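Local coordinates for peptide ABC transporter, peptide-binding protein (Thermus thermophilus, PDB 2D5W) that binds oligopeptides, a pentapeptide in this crystal, and probably delivers them to an ABC transporter for uptake across the membrane, at residues I331-N336 with L374-A379. Numbering follows the deposited sequence.
Sequences ILHALN and LKKAEA
Lys376 sets CD over one face of the His333 imidazole, while its CB meets CD2 and CG of that ring; this CH-pi contact joins the C-terminal end of helix 325-333 to the first turn of helix 374-383 in this periplasmic-binding-protein fold of the solute-binding protein 5 family. CD of Lys376 stands 4.1 Å from the centroid of the His333 ring, 24° off the ring normal, offset toward the rim occupied by CE1 and NE2. Lysine suits the place because its methylenes can cover a ring while its ammonium reaches farther: with CG anti to the carbonyl carbon (chi1 -75°) and the chain extended beyond it, NZ forms a salt bridge with Glu371. The ring in turn is fixed by a hydrogen bond from ND1 to the backbone O of Glu371 and by an edge-to-face contact with Tyr370, so one short segment before helix 374-383 holds both partners. An alanine in place of His333 would probably leave the carbonyl of Glu371 without its imidazole mate and CB and CD of Lys376 without the flat surface they touch. Beside the ring, the small methyl of Ala377 lets the backbones approach, with CA of His333 and CA of Ala377 5.5 Å apart. CB of Ala377 meets CB of His333 at 4.1 Å and also touches the methyl of Ala334, which packs on Leu429 and Ile432 too. No hydrogen bond links the two segments, and apolar contact completes the join: Leu374 points its CB away, but a branched leucine can send one methyl back, and its CD2 rests 3.8 Å from CB of Ala334.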
ATOM      1  N   ILE A 331      14.545  17.412 -13.683  1.00  9.79           N
ATOM      2  CA  ILE A 331      14.553  17.276 -12.236  1.00 10.18           C
ATOM      3  C   ILE A 331      15.313  16.023 -11.812  1.00  9.58           C
ATOM      4  O   ILE A 331      16.130  16.076 -10.893  1.00 10.02           O
ATOM      5  CB  ILE A 331      13.115  17.234 -11.663  1.00  9.91           C
ATOM      6  CG1 ILE A 331      12.433  18.592 -11.872  1.00 10.43           C
ATOM      7  CG2 ILE A 331      13.151  16.887 -10.172  1.00 10.56           C
ATOM      8  CD1 ILE A 331      10.955  18.609 -11.506  1.00 12.56           C
ATOM      9  N   LEU A 332      15.070  14.902 -12.487  1.00  9.43           N
ATOM     10  CA  LEU A 332      15.752  13.669 -12.109  1.00  9.49           C
ATOM     11  C   LEU A 332      17.268  13.777 -12.280  1.00  9.84           C
ATOM     12  O   LEU A 332      18.025  13.250 -11.460  1.00 10.10           O
ATOM     13  CB  LEU A 332      15.202  12.474 -12.899  1.00  9.84           C
ATOM     14  CG  LEU A 332      15.627  11.093 -12.372  1.00  9.09           C
ATOM     15  CD1 LEU A 332      15.304  10.979 -10.883  1.00 10.84           C
ATOM     16  CD2 LEU A 332      14.925   9.995 -13.159  1.00 10.36           C
ATOM     17  N   HIS A 333      17.712  14.451 -13.340  1.00 10.07           N
ATOM     18  CA  HIS A 333      19.148  14.636 -13.568  1.00 10.55           C
ATOM     19  C   HIS A 333      19.758  15.488 -12.453  1.00 10.39           C
ATOM     20  O   HIS A 333      20.972  15.457 -12.233  1.00 11.53           O
ATOM     21  CB  HIS A 333      19.415  15.330 -14.912  1.00 11.35           C
ATOM     22  CG  HIS A 333      19.440  14.405 -16.091  1.00 11.41           C
ATOM     23  ND1 HIS A 333      20.264  13.304 -16.160  1.00 12.40           N
ATOM     24  CD2 HIS A 333      18.780  14.455 -17.273  1.00 11.82           C
ATOM     25  CE1 HIS A 333      20.114  12.715 -17.335  1.00 12.28           C
ATOM     26  NE2 HIS A 333      19.219  13.396 -18.029  1.00 12.89           N
ATOM     27  N   ALA A 334      18.918  16.252 -11.759  1.00  9.48           N
ATOM     28  CA  ALA A 334      19.384  17.110 -10.673  1.00 10.38           C
ATOM     29  C   ALA A 334      19.318  16.432  -9.306  1.00 10.75           C
ATOM     30  O   ALA A 334      19.728  17.015  -8.306  1.00 11.78           O
ATOM     31  CB  ALA A 334      18.584  18.404 -10.653  1.00 10.92           C
ATOM     32  N   LEU A 335      18.786  15.212  -9.260  1.00 10.37           N
ATOM     33  CA  LEU A 335      18.699  14.467  -8.006  1.00  9.99           C
ATOM     34  C   LEU A 335      19.882  13.507  -7.954  1.00 10.04           C
ATOM     35  O   LEU A 335      19.973  12.576  -8.754  1.00 10.74           O
ATOM     36  CB  LEU A 335      17.385  13.680  -7.932  1.00 10.18           C
ATOM     37  CG  LEU A 335      16.090  14.485  -8.089  1.00  9.80           C
ATOM     38  CD1 LEU A 335      14.900  13.591  -7.772  1.00 11.01           C
ATOM     39  CD2 LEU A 335      16.099  15.692  -7.160  1.00 10.59           C
ATOM     40  N   ASN A 336      20.802  13.737  -7.022  1.00  9.71           N
ATOM     41  CA  ASN A 336      21.969  12.875  -6.912  1.00 10.36           C
ATOM     42  C   ASN A 336      21.598  11.623  -6.134  1.00  9.67           C
ATOM     43  O   ASN A 336      21.999  11.436  -4.984  1.00 10.42           O
ATOM     44  CB  ASN A 336      23.114  13.610  -6.218  1.00 11.53           C
ATOM     45  CG  ASN A 336      24.408  12.838  -6.277  1.00 11.64           C
ATOM     46  OD1 ASN A 336      24.466  11.747  -6.848  1.00 12.03           O
ATOM     47  ND2 ASN A 336      25.459  13.398  -5.691  1.00 13.68           N
ATOM     48  N   LEU A 374      23.920  18.071 -13.469  1.00 13.25           N
ATOM     49  CA  LEU A 374      23.277  19.374 -13.434  1.00 13.65           C
ATOM     50  C   LEU A 374      23.327  20.096 -14.776  1.00 13.94           C
ATOM     51  O   LEU A 374      22.438  20.881 -15.091  1.00 14.64           O
ATOM     52  CB  LEU A 374      23.906  20.239 -12.339  1.00 14.32           C
ATOM     53  CG  LEU A 374      23.730  19.706 -10.913  1.00 14.49           C
ATOM     54  CD1 LEU A 374      24.385  20.659  -9.928  1.00 16.49           C
ATOM     55  CD2 LEU A 374      22.250  19.551 -10.594  1.00 16.09           C
ATOM     56  N   LYS A 375      24.360  19.830 -15.568  1.00 14.71           N
ATOM     57  CA  LYS A 375      24.475  20.470 -16.873  1.00 15.85           C
ATOM     58  C   LYS A 375      23.327  20.040 -17.779  1.00 15.08           C
ATOM     59  O   LYS A 375      22.734  20.864 -18.478  1.00 14.83           O
ATOM     60  CB  LYS A 375      25.813  20.120 -17.530  1.00 18.15           C
ATOM     61  CG  LYS A 375      27.020  20.719 -16.830  1.00 23.67           C
ATOM     62  CD  LYS A 375      28.316  20.352 -17.541  1.00 26.96           C
ATOM     63  CE  LYS A 375      28.337  20.867 -18.974  1.00 29.34           C
ATOM     64  NZ  LYS A 375      28.218  22.350 -19.037  1.00 31.44           N
ATOM     65  N   LYS A 376      23.014  18.748 -17.767  1.00 14.74           N
ATOM     66  CA  LYS A 376      21.922  18.239 -18.589  1.00 14.85           C
ATOM     67  C   LYS A 376      20.594  18.824 -18.121  1.00 14.16           C
ATOM     68  O   LYS A 376      19.741  19.175 -18.934  1.00 13.68           O
ATOM     69  CB  LYS A 376      21.865  16.710 -18.537  1.00 15.53           C
ATOM     70  CG  LYS A 376      22.943  16.025 -19.359  1.00 17.56           C
ATOM     71  CD  LYS A 376      22.709  14.523 -19.439  1.00 18.28           C
ATOM     72  CE  LYS A 376      23.725  13.858 -20.352  1.00 19.61           C
ATOM     73  NZ  LYS A 376      23.482  12.395 -20.477  1.00 20.66           N
ATOM     74  N   ALA A 377      20.423  18.933 -16.808  1.00 13.54           N
ATOM     75  CA  ALA A 377      19.195  19.491 -16.252  1.00 12.73           C
ATOM     76  C   ALA A 377      19.034  20.939 -16.707  1.00 12.41           C
ATOM     77  O   ALA A 377      17.959  21.346 -17.144  1.00 13.21           O
ATOM     78  CB  ALA A 377      19.224  19.419 -14.726  1.00 12.88           C
ATOM     79  N   GLU A 378      20.115  21.708 -16.609  1.00 13.10           N
ATOM     80  CA  GLU A 378      20.107  23.112 -17.005  1.00 14.24           C
ATOM     81  C   GLU A 378      19.739  23.295 -18.478  1.00 13.35           C
ATOM     82  O   GLU A 378      18.961  24.187 -18.826  1.00 13.80           O
ATOM     83  CB  GLU A 378      21.480  23.733 -16.732  1.00 16.79           C
ATOM     84  CG  GLU A 378      21.605  25.196 -17.131  1.00 23.50           C
ATOM     85  CD  GLU A 378      22.973  25.770 -16.811  1.00 27.06           C
ATOM     86  OE1 GLU A 378      23.201  26.964 -17.093  1.00 30.37           O
ATOM     87  OE2 GLU A 378      23.822  25.025 -16.274  1.00 30.37           O
ATOM     88  N   ALA A 379      20.300  22.450 -19.337  1.00 13.50           N
ATOM     89  CA  ALA A 379      20.031  22.524 -20.770  1.00 13.23           C
ATOM     90  C   ALA A 379      18.560  22.252 -21.082  1.00 13.85           C
ATOM     91  O   ALA A 379      17.951  22.947 -21.893  1.00 13.61           O
ATOM     92  CB  ALA A 379      20.915  21.534 -21.518  1.00 14.46           C
TER